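Local coordinates for protein TRAP-T family transporter, DctP (Periplasmic binding) subunit (Sulfitobacter sp. NAS-14.1, PDB 4PF8) that binds beta-D-galacturonate and, as the periplasmic binding subunit of a TRAP transporter, probably captures such sugar acids for uptake across the inner membrane, at residues E43-E48 and M82-F87; Y36-G41 and G139-G144; A98-S103 and E305-A310. One frame throughout, in Å; residues are numbered along the deposited sequence. Where two conformers were deposited one is given.

Contact 1: E43-E48 and M82-F87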
# COMPACT_ATOMS: atom_id res chain seq x y z
N GLU A 43 16.47 -3.63 -0.86
CA GLU A 43 17.85 -3.93 -1.21
C GLU A 43 18.73 -3.91 0.04
O GLU A 43 19.63 -4.72 0.16
CB GLU A 43 18.38 -2.97 -2.27
CG GLU A 43 17.65 -3.13 -3.61
CD GLU A 43 18.33 -4.06 -4.60
OE1 GLU A 43 19.21 -4.86 -4.20
OE2 GLU A 43 17.96 -3.98 -5.80
N ALA A 44 18.43 -3.01 0.98
CA ALA A 44 19.21 -2.91 2.21
C ALA A 44 19.00 -4.15 3.05
O ALA A 44 19.94 -4.65 3.68
CB ALA A 44 18.84 -1.67 3.00
N PHE A 45 17.76 -4.63 3.08
CA PHE A 45 17.40 -5.87 3.76
C PHE A 45 18.23 -7.03 3.21
O PHE A 45 18.90 -7.74 3.97
CB PHE A 45 15.90 -6.16 3.59
CG PHE A 45 15.50 -7.55 3.97
CD1 PHE A 45 15.44 -7.92 5.30
CD2 PHE A 45 15.18 -8.49 3.00
CE1 PHE A 45 15.08 -9.21 5.66
CE2 PHE A 45 14.81 -9.78 3.36
CZ PHE A 45 14.77 -10.14 4.70
N MSE A 46 18.19 -7.22 1.90
CA MSE A 46 18.87 -8.35 1.28
C MSE A 46 20.37 -8.25 1.46
O MSE A 46 21.04 -9.24 1.77
CB MSE A 46 18.52 -8.40 -0.21
CG MSE A 46 18.92 -9.69 -0.90
SE MSE A 46 17.96 -11.24 -0.17
CE MSE A 46 19.44 -12.08 0.77
N GLU A 47 20.91 -7.05 1.31
CA GLU A 47 22.34 -6.82 1.57
C GLU A 47 22.74 -7.21 2.98
O GLU A 47 23.78 -7.84 3.20
CB GLU A 47 22.67 -5.36 1.35
CG GLU A 47 22.86 -4.98 -0.08
CD GLU A 47 23.26 -3.53 -0.22
OE1 GLU A 47 22.54 -2.80 -0.94
OE2 GLU A 47 24.28 -3.14 0.41
N GLU A 48 21.92 -6.84 3.96
CA GLU A 48 22.26 -7.13 5.34
C GLU A 48 22.22 -8.63 5.62
O GLU A 48 23.09 -9.15 6.30
CB GLU A 48 21.36 -6.39 6.34
CG GLU A 48 21.76 -6.67 7.79
CD GLU A 48 20.97 -5.89 8.83
OE1 GLU A 48 20.88 -6.35 9.99
OE2 GLU A 48 20.45 -4.80 8.51
N MSE A 82 7.81 -17.34 -4.19
CA MSE A 82 8.48 -16.06 -3.99
C MSE A 82 8.95 -16.08 -2.55
O MSE A 82 8.19 -16.48 -1.68
CB MSE A 82 7.50 -14.90 -4.16
CG MSE A 82 8.14 -13.56 -4.03
SE MSE A 82 9.17 -13.15 -5.61
CE MSE A 82 7.66 -13.00 -6.80
N ASP A 83 10.19 -15.67 -2.28
CA ASP A 83 10.69 -15.76 -0.91
C ASP A 83 10.37 -14.57 -0.03
O ASP A 83 10.11 -14.73 1.15
CB ASP A 83 12.20 -15.98 -0.92
CG ASP A 83 12.56 -17.23 -1.66
OD1 ASP A 83 12.24 -18.32 -1.14
OD2 ASP A 83 13.10 -17.13 -2.80
N PHE A 84 10.44 -13.38 -0.59
CA PHE A 84 10.12 -12.17 0.16
C PHE A 84 9.54 -11.11 -0.74
O PHE A 84 9.58 -11.20 -1.96
CB PHE A 84 11.34 -11.65 0.96
CG PHE A 84 12.48 -11.11 0.13
CD1 PHE A 84 13.33 -11.95 -0.58
CD2 PHE A 84 12.76 -9.75 0.13
CE1 PHE A 84 14.40 -11.44 -1.32
CE2 PHE A 84 13.84 -9.24 -0.60
CZ PHE A 84 14.66 -10.10 -1.32
N GLY A 85 8.97 -10.08 -0.11
CA GLY A 85 8.38 -9.00 -0.87
C GLY A 85 7.96 -7.87 0.03
O GLY A 85 7.94 -8.03 1.24
N VAL A 86 7.69 -6.72 -0.55
CA VAL A 86 6.94 -5.69 0.15
C VAL A 86 5.61 -5.56 -0.57
O VAL A 86 5.58 -5.28 -1.77
CB VAL A 86 7.66 -4.35 0.19
CG1 VAL A 86 6.74 -3.26 0.73
CG2 VAL A 86 8.92 -4.45 1.04
N PHE A 87 4.56 -5.78 0.19
CA PHE A 87 3.20 -5.76 -0.33
C PHE A 87 2.36 -4.71 0.38
O PHE A 87 2.37 -4.63 1.61
CB PHE A 87 2.48 -7.10 -0.10
CG PHE A 87 3.15 -8.28 -0.72
CD1 PHE A 87 3.41 -8.35 -2.06
CD2 PHE A 87 3.41 -9.40 0.05
CE1 PHE A 87 4.01 -9.45 -2.62
CE2 PHE A 87 3.99 -10.54 -0.52
CZ PHE A 87 4.31 -10.54 -1.86

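Contact 2: Y36-G41 and G139-G144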
# COMPACT_ATOMS: atom_id res chain seq x y z
N TYR A 36 13.19 4.23 -5.57
CA TYR A 36 11.95 4.40 -4.80
C TYR A 36 12.26 3.90 -3.37
O TYR A 36 13.05 2.99 -3.20
CB TYR A 36 10.82 3.59 -5.43
CG TYR A 36 9.43 3.99 -4.98
CD1 TYR A 36 8.80 5.08 -5.56
CD2 TYR A 36 8.75 3.27 -4.02
CE1 TYR A 36 7.53 5.46 -5.17
CE2 TYR A 36 7.46 3.65 -3.62
CZ TYR A 36 6.86 4.75 -4.20
OH TYR A 36 5.57 5.10 -3.82
N PRO A 37 11.64 4.48 -2.33
CA PRO A 37 12.04 4.12 -0.95
C PRO A 37 11.88 2.65 -0.57
O PRO A 37 12.73 2.06 0.11
CB PRO A 37 11.11 4.99 -0.09
CG PRO A 37 10.89 6.20 -0.94
CD PRO A 37 10.80 5.69 -2.36
N VAL A 38 10.79 2.05 -1.04
CA VAL A 38 10.55 0.64 -0.84
C VAL A 38 11.71 -0.17 -1.43
O VAL A 38 12.23 -1.07 -0.79
CB VAL A 38 9.25 0.21 -1.54
CG1 VAL A 38 9.10 -1.31 -1.49
CG2 VAL A 38 8.04 0.91 -0.90
N SER A 39 12.09 0.16 -2.66
CA SER A 39 13.16 -0.53 -3.35
C SER A 39 14.47 -0.49 -2.58
O SER A 39 15.16 -1.52 -2.45
CB SER A 39 13.35 0.10 -4.73
OG SER A 39 12.08 0.35 -5.33
N HIS A 40 14.82 0.69 -2.07
CA HIS A 40 16.05 0.86 -1.32
C HIS A 40 15.97 0.11 -0.01
O HIS A 40 16.97 -0.50 0.43
CB HIS A 40 16.36 2.34 -1.10
CG HIS A 40 16.54 3.10 -2.37
ND1 HIS A 40 17.44 2.73 -3.34
CD2 HIS A 40 15.89 4.19 -2.85
CE1 HIS A 40 17.35 3.57 -4.36
NE2 HIS A 40 16.43 4.47 -4.08
N GLY A 41 14.79 0.12 0.60
CA GLY A 41 14.60 -0.65 1.82
C GLY A 41 14.83 -2.14 1.61
O GLY A 41 15.50 -2.81 2.40
N GLY A 139 8.19 -6.19 9.02
CA GLY A 139 8.10 -4.78 9.31
C GLY A 139 7.07 -4.12 8.45
O GLY A 139 6.69 -4.64 7.40
N TYR A 140 6.57 -2.98 8.91
CA TYR A 140 5.58 -2.21 8.17
C TYR A 140 6.18 -0.93 7.59
O TYR A 140 6.58 0.01 8.30
CB TYR A 140 4.34 -1.93 9.06
CG TYR A 140 3.64 -3.20 9.48
CD1 TYR A 140 3.00 -4.01 8.54
CD2 TYR A 140 3.62 -3.60 10.82
CE1 TYR A 140 2.39 -5.18 8.91
CE2 TYR A 140 2.99 -4.78 11.20
CZ TYR A 140 2.38 -5.57 10.23
OH TYR A 140 1.75 -6.75 10.60
N TYR A 141 6.26 -0.92 6.27
CA TYR A 141 6.77 0.21 5.49
C TYR A 141 5.69 1.27 5.31
O TYR A 141 4.50 0.97 5.30
CB TYR A 141 7.25 -0.27 4.11
CG TYR A 141 8.61 -0.95 4.01
CD1 TYR A 141 9.23 -1.53 5.11
CD2 TYR A 141 9.27 -1.03 2.79
CE1 TYR A 141 10.49 -2.16 4.98
CE2 TYR A 141 10.50 -1.63 2.66
CZ TYR A 141 11.10 -2.20 3.74
OH TYR A 141 12.33 -2.81 3.58
N ASP A 142 6.13 2.51 5.20
CA ASP A 142 5.26 3.68 5.03
C ASP A 142 4.87 3.85 3.56
O ASP A 142 5.71 3.75 2.68
CB ASP A 142 6.06 4.90 5.49
CG ASP A 142 5.22 6.14 5.77
OD1 ASP A 142 4.04 6.24 5.36
OD2 ASP A 142 5.80 7.06 6.41
N ALA A 143 3.60 4.09 3.32
CA ALA A 143 3.13 4.47 1.99
C ALA A 143 2.27 5.73 2.06
O ALA A 143 1.45 6.00 1.18
CB ALA A 143 2.37 3.34 1.33
N GLY A 144 2.50 6.52 3.10
CA GLY A 144 1.82 7.79 3.22
C GLY A 144 0.32 7.64 3.11
O GLY A 144 -0.24 6.67 3.56

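Contact 3: A98-S103 and E305-A310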
# COMPACT_ATOMS: atom_id res chain seq x y z
N ALA A 98 -8.42 -10.44 7.62
CA ALA A 98 -8.20 -9.49 8.72
C ALA A 98 -7.60 -8.17 8.25
O ALA A 98 -7.88 -7.10 8.81
CB ALA A 98 -7.33 -10.11 9.80
N THR A 99 -6.81 -8.22 7.19
CA THR A 99 -6.12 -7.02 6.75
C THR A 99 -7.05 -6.02 6.07
O THR A 99 -6.63 -4.92 5.81
CB THR A 99 -4.92 -7.31 5.81
OG1 THR A 99 -5.39 -7.89 4.58
CG2 THR A 99 -3.93 -8.22 6.49
N ASN A 100 -8.30 -6.39 5.79
CA ASN A 100 -9.21 -5.41 5.20
C ASN A 100 -9.38 -4.18 6.06
O ASN A 100 -9.65 -3.11 5.56
CB ASN A 100 -10.58 -6.01 4.90
CG ASN A 100 -10.57 -6.88 3.68
OD1 ASN A 100 -10.27 -6.42 2.59
ND2 ASN A 100 -10.87 -8.16 3.86
N VAL A 101 -9.20 -4.33 7.37
CA VAL A 101 -9.43 -3.21 8.29
C VAL A 101 -8.58 -1.98 8.01
O VAL A 101 -9.00 -0.86 8.29
CB VAL A 101 -9.24 -3.65 9.77
CG1 VAL A 101 -10.19 -4.78 10.11
CG2 VAL A 101 -7.79 -4.04 10.04
N VAL A 102 -7.38 -2.15 7.47
CA VAL A 102 -6.51 -1.00 7.18
C VAL A 102 -6.86 -0.32 5.86
O VAL A 102 -6.37 0.77 5.56
CB VAL A 102 -5.00 -1.35 7.17
CG1 VAL A 102 -4.62 -1.98 8.48
CG2 VAL A 102 -4.65 -2.25 5.97
N SER A 103 -7.72 -0.95 5.07
CA SER A 103 -8.19 -0.38 3.81
C SER A 103 -9.51 0.38 3.94
O SER A 103 -10.10 0.80 2.95
CB SER A 103 -8.34 -1.48 2.77
OG SER A 103 -7.06 -1.89 2.35
N GLU A 305 -20.34 0.38 7.04
CA GLU A 305 -21.57 -0.36 7.30
C GLU A 305 -21.57 -1.65 6.51
O GLU A 305 -21.94 -2.70 7.03
CB GLU A 305 -22.79 0.49 6.95
CG GLU A 305 -22.91 1.76 7.76
CD GLU A 305 -23.31 1.52 9.20
OE1 GLU A 305 -23.51 0.35 9.57
OE2 GLU A 305 -23.43 2.52 9.95
N LYS A 306 -21.15 -1.58 5.25
CA LYS A 306 -21.16 -2.74 4.38
C LYS A 306 -20.15 -3.78 4.83
O LYS A 306 -20.45 -4.96 4.93
CB LYS A 306 -20.80 -2.34 2.96
CG LYS A 306 -21.05 -3.48 1.96
CD LYS A 306 -20.38 -3.22 0.64
CE LYS A 306 -20.64 -1.82 0.14
NZ LYS A 306 -20.01 -1.66 -1.18
N TYR A 307 -18.94 -3.33 5.09
CA TYR A 307 -17.89 -4.25 5.51
C TYR A 307 -18.33 -5.02 6.74
O TYR A 307 -18.22 -6.26 6.81
CB TYR A 307 -16.58 -3.49 5.78
CG TYR A 307 -15.51 -4.45 6.20
CD1 TYR A 307 -15.07 -5.44 5.33
CD2 TYR A 307 -15.00 -4.41 7.48
CE1 TYR A 307 -14.11 -6.36 5.73
CE2 TYR A 307 -14.03 -5.34 7.90
CZ TYR A 307 -13.60 -6.30 7.01
OH TYR A 307 -12.65 -7.23 7.42
N LEU A 308 -18.84 -4.31 7.73
CA LEU A 308 -19.20 -4.98 8.98
C LEU A 308 -20.49 -5.79 8.88
O LEU A 308 -20.70 -6.71 9.68
CB LEU A 308 -19.26 -3.96 10.11
CG LEU A 308 -17.86 -3.40 10.40
CD1 LEU A 308 -17.90 -2.33 11.46
CD2 LEU A 308 -16.93 -4.53 10.80
N ALA A 309 -21.33 -5.48 7.91
CA ALA A 309 -22.51 -6.31 7.67
C ALA A 309 -22.13 -7.65 7.03
O ALA A 309 -22.71 -8.69 7.36
CB ALA A 309 -23.53 -5.56 6.84
N ALA A 310 -21.16 -7.63 6.12
CA ALA A 310 -20.70 -8.86 5.47
C ALA A 310 -19.76 -9.65 6.38
O ALA A 310 -19.63 -10.87 6.21
CB ALA A 310 -20.01 -8.53 4.15
O HOH W 1 -12.74 -9.43 6.25

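Contact 1: E43-E48 and M82-F87
Phe45 and the selenomethionine Met46 of helix 37-52 approach the same side of the Phe84 ring, which projects to meet them from the start of strand 84-88. The two phenyl groups are neither stacked nor T-shaped: their centroids lie 5.5 Å apart and their planes meet at 56°. Contact is made by one side of each ring, with Phe45 CE2 over a face of Phe84 and 3.8 Å from Phe84 CD2. The adjoining pair, Phe45 CD2 and Phe84 CE2, is 3.9 Å apart; the two side chains run past one another in opposite directions. Met46 uses the far rim of Phe84. Its SE is 3.7 Å from both CE1 and CZ of Phe84, a Met-aromatic contact in which the selenium sits 48° off the ring normal and the two side chains cross at about a right angle. The bend at chi2 of Met46 brings SE to the ring, and the turn at chi3 carries CE away from it. Phe84 itself has CG between its backbone N and carbonyl carbon (chi1 68°), which directs the phenyl at the helix. All three side chains are buried, and the interaction between these segments is wholly apolar. Trp26 also touches both Met46 and Phe84, while Met238 and Ala257 pack on Phe45, so strand 26-29, strand 234-239 and helix 248-282 also border the cluster. With CA atoms of Met46 and Phe84 9.6 Å apart, the layer is filled by these large side chains, an arrangement typical of helix-on-sheet packing in an alpha/beta lobe of a periplasmic solute-binding protein.

Contact 2: Y36-G41 and G139-G144
Tyr141 packs against Val38 and Gly41 where the first turn of helix 37-52 lies against the end of strand 135-141, an outermost strand of the five-stranded mixed sheet in this periplasmic binding-protein fold. The strand then runs into an Asx turn at Asp142. From Tyr141 CB, which points toward the helix, CG stands anti to the carbonyl carbon (chi1 -79°), and the ring extends along the helix surface. Its CD2 comes first to Val38, 4.3 Å from Val38 CG1. One atom further, CE2 has the carbonyl Val38 O at the ring edge and in its plane, at 3.9 Å. At the tip, Tyr141 OH reaches Gly41, where no side chain intervenes, and lies 3.3 Å from Gly41 C. Gly41 O is at a similar distance, but the angle is too poor for a hydrogen bond; the buried hydroxyl is instead bonded to Ser261 of helix 248-282. The galacturonate lies close by: the Val38 side chain is about 6 Å from it, and Ala143 O accepts a bond from the pocket residue Asn208. Past the strand end, Asp142 is fixed at both carboxylate oxygens. OD2 pairs with Tyr115 OH, whereas OD1 closes the turn by accepting from Gly144 N at 2.7 Å, with an N-H...O angle of 159°, the donor arriving on the anti side and 34° out of the carboxylate plane.

Contact 3: A98-S103 and E305-A310
The 3-10 segment 98-102 and helix 301-310 come nearest at Asn100 and Tyr307, whose CA atoms are 8.8 Å apart, so side chains must span the gap. Tyr307 does most of this. With CG anti to the backbone N (chi1 -180°), its ring reaches straight out from the helix and ends beside Asn100. The phenol end meets the aliphatic root of the asparagine: Asn100 CB is 3.5 Å from Tyr307 OH and 3.6 Å from Tyr307 CE1. Amide and ring planes are turned 59° apart and the side chains cross obliquely, so the amide is not laid on the ring. Val101 adds a looser apolar contact, CG1 lying 4.5 Å from Tyr307 CE2; because Val101 was deposited in two conformers, little should rest on that value. A water lies between the polar ends, and the bridge it suggests is doubtful. It accepts from Asn100 ND2 at a long 3.3 Å and lies a suspiciously short 2.5 Å from Tyr307 OH. The amide has further anchors, since Asn100 OD1 accepts from Asn171 ND2 and Asn100 ND2 makes weak bonds to Pro97 O and Gly93 O. This is structural packing well away from the sugar, the Asn100 side chain being about 13 Å from the bound galacturonate. Leu173 of helix 172-179 touches both Asn100 and Tyr307, Val318 of helix 315-322 packs on both Val101 and Leu308, and Ala98 rests on helix 121-132, so helix 172-179 flanks the Asn100-Tyr307 pair itself and the other two pack on its neighbours.

How the contacts relate
From the N terminus, contact 2 opens first at 36-41 and contact 1 follows at 43-48 on the same helix 37-52. Contact 1 closes early, at 82-87, and so lies wholly within the longer loop that contact 2 shuts at 139-144. Contact 3 opens between these events, at 98-103, and closes only at 305-310: it crosses contact 2 and comes in series after contact 1. Contacts 1 and 2 fasten one helix to two strands of the five-stranded sheet and touch through Val86, whose CG2 is 3.6 Å from Tyr141 CE2. Contact 3, across the chain's centre, ties the loop after helix 89-92 to a C-terminal helix.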